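PDB 4RY1: periplasmic solute binding protein from Pectobacterium atrosepticum, which probably binds a sugar in the periplasm and delivers it to an ABC-type importer, as a member of the bacterial solute-binding protein 1 family. Local coordinates for residues R176-Q181 with V202-G207; G207-L212 with H216-Q221. One frame throughout, in Å; residues are numbered along the deposited sequence.

Both contacts use helix 199-214 and share G207, with centres about 13 Å apart. Contact 1 takes the helix's earlier turns and sets them against helix 169-183, a second helix; contact 2 takes the next turns and folds the following loop back on them. Both are largely buried, but contact 2 hides more surface, 307 against 205 Å². Their chemistry differs accordingly: no direct hydrogen bond spans contact 1, whose polar link is one water, whereas contact 2 has backbone bonds at a helix end, apolar packing and a three-bonded water. The ring of Y178 joins them by stacking on F208.

Contact 1: residues R176-Q181 with V202-G207; sequences RSYMAQ and VRELFG
M179 lies against E204 where two helices of this periplasmic binding protein fold, 169-183 and 199-214, pass each other. The axes of segments 176-181 and 202-207 approach to 10.5 Å, with N-to-C directions 128° apart, a steeply inclined, broadly antiparallel crossing. No direct hydrogen bond spans the segments. The closer part is the thioether on the carboxylate arm. M179 bends at both chi2 and chi3, which curls the chain so that SD sits 3.9 Å from CD of E204 and CE reaches 3.8 Å from OE1 of the same residue. E204, extended beyond CG, meets it obliquely. Separate from this tight pair, L205 makes a peripheral approach, its CD1 4.4 Å from the backbone N of R176, while its side chain also packs on W377 of helix 371-385.

The looser, partly exposed side belongs to Y178. Its ring presents an edge to E204, the ring plane 78° from the carboxylate plane, and direct contact is slight, CE2 of Y178 coming no nearer than 4.1 Å to OE2 of E204. Beyond the segments, the carboxylate is held by Y183 OH at OE1 and by a salt bridge from K182 to OE2, which probably favours its ionised form. A water bridges the two polar ends: it donates to E204 OE2 at 2.6 Å and is hydrogen-bonded to Y178 OH at 2.7 Å.

Contact 2: residues G207-L212 with H216-Q221; sequences GFYKKL and HVIPDQ
L212 O accepts a hydrogen bond from V217 N across the C-terminal end of helix 199-214, where H216, with positive phi (61°), leaves the helix in a Schellman motif. V217 N lies 2.9 Å from L212 O, nearly on the extension of the carbonyl bond (C=O...N 166°). I218 N adds a weak second bond to L212 O at 3.4 Å, so one carbonyl takes two successive amides as the chain turns back.

I218 reaches across the apolar part, from L212 to Y209. From CB, its CG1 is placed between the backbone N and carbonyl carbon (chi1 70°) and meets L212 CB at 3.9 Å. The chain then runs straight on to CD1, which touches L212 CB and ends 3.7 Å from Y209 CE1, approaching that ring obliquely. Beside it, L212 CD2 packs on V217 CG1 at 3.9 Å, and helix 138-152 adds L141 against both residues.

Farther along, D220 and Q221 bring polar groups. Y209 OH comes 3.7 Å from Q221 CG, and D385 bonds both Y209 OH and Q221 N, tying the start of helix 221-225 to helix 371-385, where Q382 NE2 also bonds Q221 OE1. D220 is the N-cap, its OD1 bonded to Y223 N. A water in the plane of the Y209 ring donates to Y209 OH and P219 O and accepts from Q221 NE2, the last at 2.9 Å.

Contact 1: residues R176-Q181 with V202-G207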
ATOM      1  N   ARG A 176      -3.443  -0.678 -13.801  1.00 16.23           N
ATOM      2  CA  ARG A 176      -3.682   0.775 -13.764  1.00 16.90           C
ATOM      3  C   ARG A 176      -2.434   1.560 -14.173  1.00 18.26           C
ATOM      4  O   ARG A 176      -2.529   2.565 -14.907  1.00 19.33           O
ATOM      5  CB  ARG A 176      -4.122   1.210 -12.369  1.00 18.62           C
ATOM      6  CG  ARG A 176      -4.421   2.699 -12.302  1.00 22.76           C
ATOM      7  CD  ARG A 176      -3.638   3.379 -11.222  1.00 24.36           C
ATOM      8  NE  ARG A 176      -3.740   4.833 -11.217  1.00 19.13           N
ATOM      9  CZ  ARG A 176      -2.699   5.644 -11.272  1.00 18.78           C
ATOM     10  NH1 ARG A 176      -1.468   5.162 -11.271  1.00 22.37           N
ATOM     11  NH2 ARG A 176      -2.887   6.959 -11.273  1.00 21.34           N
ATOM     12  N   SER A 177      -1.268   1.124 -13.700  1.00 17.67           N
ATOM     13  CA  SER A 177      -0.010   1.803 -14.003  1.00 19.01           C
ATOM     14  C   SER A 177       0.286   1.683 -15.511  1.00 20.87           C
ATOM     15  O   SER A 177       0.629   2.671 -16.187  1.00 22.05           O
ATOM     16  CB  SER A 177       1.136   1.227 -13.143  1.00 19.58           C
ATOM     17  OG  SER A 177       2.339   1.951 -13.263  1.00 24.13           O
ATOM     18  N   TYR A 178       0.112   0.474 -16.035  1.00 19.26           N
ATOM     19  CA  TYR A 178       0.225   0.228 -17.478  1.00 19.96           C
ATOM     20  C   TYR A 178      -0.671   1.168 -18.295  1.00 20.66           C
ATOM     21  O   TYR A 178      -0.231   1.805 -19.260  1.00 22.43           O
ATOM     22  CB  TYR A 178      -0.138  -1.226 -17.801  1.00 20.48           C
ATOM     23  CG  TYR A 178      -0.229  -1.549 -19.283  1.00 21.93           C
ATOM     24  CD1 TYR A 178       0.922  -1.783 -20.036  1.00 26.22           C
ATOM     25  CD2 TYR A 178      -1.469  -1.665 -19.925  1.00 28.52           C
ATOM     26  CE1 TYR A 178       0.846  -2.095 -21.384  1.00 25.97           C
ATOM     27  CE2 TYR A 178      -1.551  -1.995 -21.271  1.00 28.55           C
ATOM     28  CZ  TYR A 178      -0.389  -2.203 -21.995  1.00 27.06           C
ATOM     29  OH  TYR A 178      -0.435  -2.509 -23.342  1.00 30.88           O
ATOM     30  N   MET A 179      -1.932   1.238 -17.903  1.00 19.68           N
ATOM     31  CA  MET A 179      -2.916   2.053 -18.622  1.00 22.12           C
ATOM     32  C   MET A 179      -2.645   3.550 -18.492  1.00 21.40           C
ATOM     33  O   MET A 179      -2.943   4.327 -19.402  1.00 22.14           O
ATOM     34  CB  MET A 179      -4.333   1.729 -18.165  1.00 20.97           C
ATOM     35  CG  MET A 179      -4.762   0.289 -18.426  1.00 19.80           C
ATOM     36  SD  MET A 179      -5.051  -0.198 -20.182  1.00 16.44           S
ATOM     37  CE  MET A 179      -6.628   0.622 -20.470  1.00 22.16           C
ATOM     38  N   ALA A 180      -2.064   3.952 -17.368  1.00 19.23           N
ATOM     39  CA  ALA A 180      -1.683   5.365 -17.189  1.00 19.49           C
ATOM     40  C   ALA A 180      -0.533   5.720 -18.135  1.00 19.96           C
ATOM     41  O   ALA A 180      -0.512   6.798 -18.733  1.00 22.66           O
ATOM     42  CB  ALA A 180      -1.293   5.654 -15.758  1.00 19.54           C
ATOM     43  N   GLN A 181       0.425   4.808 -18.251  1.00 19.87           N
ATOM     44  CA  GLN A 181       1.535   4.960 -19.201  1.00 20.21           C
ATOM     45  C   GLN A 181       1.054   5.042 -20.632  1.00 23.21           C
ATOM     46  O   GLN A 181       1.533   5.859 -21.420  1.00 25.77           O
ATOM     47  CB  GLN A 181       2.488   3.789 -19.087  1.00 22.13           C
ATOM     48  CG  GLN A 181       3.235   3.783 -17.774  1.00 21.05           C
ATOM     49  CD  GLN A 181       4.136   2.581 -17.649  1.00 22.99           C
ATOM     50  OE1 GLN A 181       4.223   1.758 -18.554  1.00 22.92           O
ATOM     51  NE2 GLN A 181       4.814   2.473 -16.526  1.00 20.40           N
ATOM     52  N   VAL A 202     -11.561  -1.230 -20.392  1.00 21.21           N
ATOM     53  CA  VAL A 202     -11.807  -2.251 -19.351  1.00 20.49           C
ATOM     54  C   VAL A 202     -11.499  -3.641 -19.932  1.00 22.88           C
ATOM     55  O   VAL A 202     -10.885  -4.475 -19.280  1.00 22.17           O
ATOM     56  CB  VAL A 202     -13.221  -2.183 -18.772  1.00 24.21           C
ATOM     57  CG1 VAL A 202     -13.425  -3.281 -17.756  1.00 24.21           C
ATOM     58  CG2 VAL A 202     -13.440  -0.816 -18.118  1.00 21.85           C
ATOM     59  N   ARG A 203     -11.911  -3.895 -21.167  1.00 24.85           N
ATOM     60  CA  ARG A 203     -11.483  -5.145 -21.839  1.00 22.53           C
ATOM     61  C   ARG A 203      -9.976  -5.341 -21.954  1.00 22.30           C
ATOM     62  O   ARG A 203      -9.459  -6.442 -21.767  1.00 25.49           O
ATOM     63  CB  ARG A 203     -12.070  -5.226 -23.227  1.00 31.29           C
ATOM     64  CG  ARG A 203     -13.520  -5.575 -23.174  1.00 25.48           C
ATOM     65  CD  ARG A 203     -14.163  -5.357 -24.528  1.00 32.78           C
ATOM     66  NE  ARG A 203     -15.592  -5.618 -24.447  1.00 30.57           N
ATOM     67  CZ  ARG A 203     -16.386  -5.748 -25.504  1.00 42.18           C
ATOM     68  NH1 ARG A 203     -15.899  -5.628 -26.734  1.00 31.80           N
ATOM     69  NH2 ARG A 203     -17.677  -5.992 -25.330  1.00 30.50           N
ATOM     70  N   GLU A 204      -9.296  -4.260 -22.294  1.00 24.93           N
ATOM     71  CA  GLU A 204      -7.852  -4.227 -22.406  1.00 25.80           C
ATOM     72  C   GLU A 204      -7.207  -4.521 -21.049  1.00 24.35           C
ATOM     73  O   GLU A 204      -6.190  -5.202 -20.985  1.00 25.05           O
ATOM     74  CB  GLU A 204      -7.403  -2.867 -22.953  1.00 25.44           C
ATOM     75  CG  GLU A 204      -5.901  -2.724 -23.138  1.00 25.33           C
ATOM     76  CD  GLU A 204      -5.504  -1.458 -23.870  1.00 19.95           C
ATOM     77  OE1 GLU A 204      -6.379  -0.582 -24.063  1.00 27.68           O
ATOM     78  OE2 GLU A 204      -4.304  -1.320 -24.184  1.00 26.35           O
ATOM     79  N   LEU A 205      -7.829  -4.024 -19.977  1.00 21.09           N
ATOM     80  CA  LEU A 205      -7.339  -4.235 -18.605  1.00 20.91           C
ATOM     81  C   LEU A 205      -7.424  -5.716 -18.244  1.00 20.82           C
ATOM     82  O   LEU A 205      -6.449  -6.308 -17.752  1.00 20.46           O
ATOM     83  CB  LEU A 205      -8.143  -3.391 -17.606  1.00 19.96           C
ATOM     84  CG  LEU A 205      -7.835  -3.638 -16.126  1.00 19.50           C
ATOM     85  CD1 LEU A 205      -6.443  -3.155 -15.756  1.00 23.04           C
ATOM     86  CD2 LEU A 205      -8.913  -2.978 -15.282  1.00 18.95           C
ATOM     87  N   PHE A 206      -8.587  -6.314 -18.487  1.00 18.66           N
ATOM     88  CA  PHE A 206      -8.733  -7.768 -18.297  1.00 20.37           C
ATOM     89  C   PHE A 206      -7.837  -8.566 -19.241  1.00 21.12           C
ATOM     90  O   PHE A 206      -7.279  -9.600 -18.859  1.00 22.83           O
ATOM     91  CB  PHE A 206     -10.185  -8.220 -18.356  1.00 21.08           C
ATOM     92  CG  PHE A 206     -10.941  -7.937 -17.098  1.00 20.50           C
ATOM     93  CD1 PHE A 206     -10.905  -8.824 -16.024  1.00 19.02           C
ATOM     94  CD2 PHE A 206     -11.623  -6.742 -16.946  1.00 21.86           C
ATOM     95  CE1 PHE A 206     -11.593  -8.535 -14.849  1.00 20.82           C
ATOM     96  CE2 PHE A 206     -12.294  -6.442 -15.772  1.00 21.95           C
ATOM     97  CZ  PHE A 206     -12.292  -7.341 -14.725  1.00 18.46           C
ATOM     98  N   GLY A 207      -7.662  -8.074 -20.461  1.00 19.91           N
ATOM     99  CA  GLY A 207      -6.724  -8.718 -21.396  1.00 23.27           C
ATOM    100  C   GLY A 207      -5.283  -8.741 -20.887  1.00 22.16           C
ATOM    101  O   GLY A 207      -4.544  -9.685 -21.114  1.00 25.59           O
TER
HETATM  102  O   HOH W   1      -2.839  -3.456 -24.095  1.00 33.15           O

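Contact 2: residues G207-L212 with H216-Q221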
ATOM      1  N   GLY A 207      -7.662  -8.074 -20.461  1.00 19.91           N
ATOM      2  CA  GLY A 207      -6.724  -8.718 -21.396  1.00 23.27           C
ATOM      3  C   GLY A 207      -5.283  -8.741 -20.887  1.00 22.16           C
ATOM      4  O   GLY A 207      -4.544  -9.685 -21.114  1.00 25.59           O
ATOM      5  N   PHE A 208      -4.896  -7.670 -20.202  1.00 21.66           N
ATOM      6  CA  PHE A 208      -3.561  -7.526 -19.602  1.00 22.27           C
ATOM      7  C   PHE A 208      -3.354  -8.621 -18.529  1.00 20.68           C
ATOM      8  O   PHE A 208      -2.313  -9.301 -18.503  1.00 19.54           O
ATOM      9  CB  PHE A 208      -3.445  -6.115 -19.035  1.00 19.62           C
ATOM     10  CG  PHE A 208      -2.180  -5.844 -18.253  1.00 20.56           C
ATOM     11  CD1 PHE A 208      -1.020  -5.432 -18.889  1.00 22.36           C
ATOM     12  CD2 PHE A 208      -2.164  -5.959 -16.868  1.00 20.46           C
ATOM     13  CE1 PHE A 208       0.129  -5.155 -18.172  1.00 23.09           C
ATOM     14  CE2 PHE A 208      -1.015  -5.678 -16.150  1.00 18.90           C
ATOM     15  CZ  PHE A 208       0.129  -5.276 -16.792  1.00 23.08           C
ATOM     16  N   TYR A 209      -4.361  -8.806 -17.676  1.00 19.25           N
ATOM     17  CA  TYR A 209      -4.362  -9.920 -16.715  1.00 18.82           C
ATOM     18  C   TYR A 209      -4.227 -11.299 -17.406  1.00 19.88           C
ATOM     19  O   TYR A 209      -3.384 -12.126 -17.051  1.00 20.36           O
ATOM     20  CB  TYR A 209      -5.611  -9.897 -15.825  1.00 17.90           C
ATOM     21  CG  TYR A 209      -5.595 -11.078 -14.886  1.00 18.91           C
ATOM     22  CD1 TYR A 209      -4.832 -11.052 -13.730  1.00 16.46           C
ATOM     23  CD2 TYR A 209      -6.295 -12.240 -15.178  1.00 18.73           C
ATOM     24  CE1 TYR A 209      -4.782 -12.136 -12.877  1.00 16.94           C
ATOM     25  CE2 TYR A 209      -6.244 -13.328 -14.342  1.00 18.64           C
ATOM     26  CZ  TYR A 209      -5.498 -13.274 -13.179  1.00 16.22           C
ATOM     27  OH  TYR A 209      -5.442 -14.376 -12.356  1.00 17.35           O
ATOM     28  N   LYS A 210      -5.055 -11.509 -18.424  1.00 18.68           N
ATOM     29  CA  LYS A 210      -5.107 -12.788 -19.110  1.00 21.17           C
ATOM     30  C   LYS A 210      -3.732 -13.048 -19.725  1.00 22.88           C
ATOM     31  O   LYS A 210      -3.214 -14.165 -19.684  1.00 23.65           O
ATOM     32  CB  LYS A 210      -6.229 -12.765 -20.147  1.00 24.18           C
ATOM     33  CG  LYS A 210      -6.646 -14.130 -20.677  1.00 38.17           C
ATOM     34  CD  LYS A 210      -7.428 -14.011 -21.979  1.00 44.92           C
ATOM     35  CE  LYS A 210      -7.999 -15.348 -22.432  1.00 57.52           C
ATOM     36  NZ  LYS A 210      -6.974 -16.330 -22.897  1.00 44.30           N
ATOM     37  N   LYS A 211      -3.110 -12.000 -20.252  1.00 19.64           N
ATOM     38  CA  LYS A 211      -1.759 -12.130 -20.802  1.00 20.67           C
ATOM     39  C   LYS A 211      -0.709 -12.505 -19.759  1.00 22.49           C
ATOM     40  O   LYS A 211       0.173 -13.289 -20.018  1.00 22.62           O
ATOM     41  CB  LYS A 211      -1.316 -10.863 -21.537  1.00 25.57           C
ATOM     42  CG  LYS A 211      -0.095 -11.132 -22.413  1.00 33.95           C
ATOM     43  CD  LYS A 211       0.207  -9.972 -23.338  1.00 40.68           C
ATOM     44  CE  LYS A 211       1.372 -10.298 -24.258  1.00 54.63           C
ATOM     45  NZ  LYS A 211       1.701  -9.142 -25.133  1.00 71.67           N
ATOM     46  N   LEU A 212      -0.797 -11.917 -18.577  1.00 20.03           N
ATOM     47  CA  LEU A 212       0.133 -12.259 -17.509  1.00 19.16           C
ATOM     48  C   LEU A 212       0.049 -13.755 -17.177  1.00 16.20           C
ATOM     49  O   LEU A 212       1.068 -14.424 -17.020  1.00 19.65           O
ATOM     50  CB  LEU A 212      -0.163 -11.415 -16.265  1.00 16.97           C
ATOM     51  CG  LEU A 212       0.170  -9.918 -16.345  1.00 19.30           C
ATOM     52  CD1 LEU A 212      -0.421  -9.191 -15.156  1.00 16.60           C
ATOM     53  CD2 LEU A 212       1.666  -9.690 -16.375  1.00 18.13           C
ATOM     54  N   HIS A 216       2.712 -17.133 -18.372  1.00 19.80           N
ATOM     55  CA  HIS A 216       3.417 -17.672 -17.199  1.00 20.36           C
ATOM     56  C   HIS A 216       4.215 -16.596 -16.453  1.00 21.04           C
ATOM     57  O   HIS A 216       5.249 -16.877 -15.855  1.00 20.33           O
ATOM     58  CB  HIS A 216       4.326 -18.863 -17.581  1.00 20.71           C
ATOM     59  CG  HIS A 216       4.522 -19.876 -16.484  1.00 23.25           C
ATOM     60  ND1 HIS A 216       5.571 -19.833 -15.590  1.00 24.17           N
ATOM     61  CD2 HIS A 216       3.805 -20.982 -16.163  1.00 22.42           C
ATOM     62  CE1 HIS A 216       5.482 -20.856 -14.756  1.00 18.99           C
ATOM     63  NE2 HIS A 216       4.421 -21.569 -15.084  1.00 24.40           N
ATOM     64  N   VAL A 217       3.719 -15.359 -16.471  1.00 18.26           N
ATOM     65  CA  VAL A 217       4.353 -14.315 -15.650  1.00 16.62           C
ATOM     66  C   VAL A 217       3.920 -14.437 -14.190  1.00 15.43           C
ATOM     67  O   VAL A 217       4.733 -14.362 -13.287  1.00 16.57           O
ATOM     68  CB  VAL A 217       4.071 -12.901 -16.178  1.00 16.97           C
ATOM     69  CG1 VAL A 217       4.721 -11.865 -15.267  1.00 18.74           C
ATOM     70  CG2 VAL A 217       4.654 -12.753 -17.566  1.00 21.57           C
ATOM     71  N   ILE A 218       2.620 -14.604 -13.998  1.00 15.69           N
ATOM     72  CA  ILE A 218       2.037 -14.842 -12.683  1.00 14.21           C
ATOM     73  C   ILE A 218       1.246 -16.142 -12.684  1.00 16.71           C
ATOM     74  O   ILE A 218       0.735 -16.551 -13.717  1.00 17.73           O
ATOM     75  CB  ILE A 218       1.086 -13.701 -12.245  1.00 14.65           C
ATOM     76  CG1 ILE A 218      -0.197 -13.677 -13.074  1.00 15.89           C
ATOM     77  CG2 ILE A 218       1.811 -12.351 -12.242  1.00 16.04           C
ATOM     78  CD1 ILE A 218      -1.160 -12.587 -12.670  1.00 16.44           C
ATOM     79  N   PRO A 219       1.115 -16.794 -11.522  1.00 14.64           N
ATOM     80  CA  PRO A 219       0.175 -17.910 -11.442  1.00 14.86           C
ATOM     81  C   PRO A 219      -1.262 -17.445 -11.460  1.00 14.04           C
ATOM     82  O   PRO A 219      -1.551 -16.297 -11.124  1.00 15.41           O
ATOM     83  CB  PRO A 219       0.465 -18.538 -10.077  1.00 15.07           C
ATOM     84  CG  PRO A 219       1.760 -17.947  -9.625  1.00 15.96           C
ATOM     85  CD  PRO A 219       1.757 -16.559 -10.223  1.00 16.20           C
ATOM     86  N   ASP A 220      -2.158 -18.350 -11.825  1.00 15.78           N
ATOM     87  CA  ASP A 220      -3.580 -18.038 -11.884  1.00 16.11           C
ATOM     88  C   ASP A 220      -4.257 -18.174 -10.525  1.00 14.92           C
ATOM     89  O   ASP A 220      -3.616 -18.500  -9.522  1.00 16.01           O
ATOM     90  CB  ASP A 220      -4.265 -18.855 -12.994  1.00 16.57           C
ATOM     91  CG  ASP A 220      -4.427 -20.319 -12.656  1.00 18.48           C
ATOM     92  OD1 ASP A 220      -4.105 -20.742 -11.531  1.00 18.50           O
ATOM     93  OD2 ASP A 220      -4.875 -21.056 -13.552  1.00 23.38           O
ATOM     94  N   GLN A 221      -5.553 -17.916 -10.488  1.00 14.73           N
ATOM     95  CA  GLN A 221      -6.262 -17.932  -9.210  1.00 14.82           C
ATOM     96  C   GLN A 221      -6.515 -19.358  -8.691  1.00 16.95           C
ATOM     97  O   GLN A 221      -6.731 -19.547  -7.486  1.00 17.50           O
ATOM     98  CB  GLN A 221      -7.553 -17.132  -9.264  1.00 14.33           C
ATOM     99  CG  GLN A 221      -7.294 -15.647  -9.392  1.00 16.13           C
ATOM    100  CD  GLN A 221      -6.921 -15.072  -8.051  1.00 16.57           C
ATOM    101  OE1 GLN A 221      -7.766 -15.010  -7.156  1.00 17.19           O
ATOM    102  NE2 GLN A 221      -5.667 -14.675  -7.886  1.00 15.80           N
TER
HETATM  103  O   HOH W   2      -3.794 -14.880 -10.127  1.00 16.68           O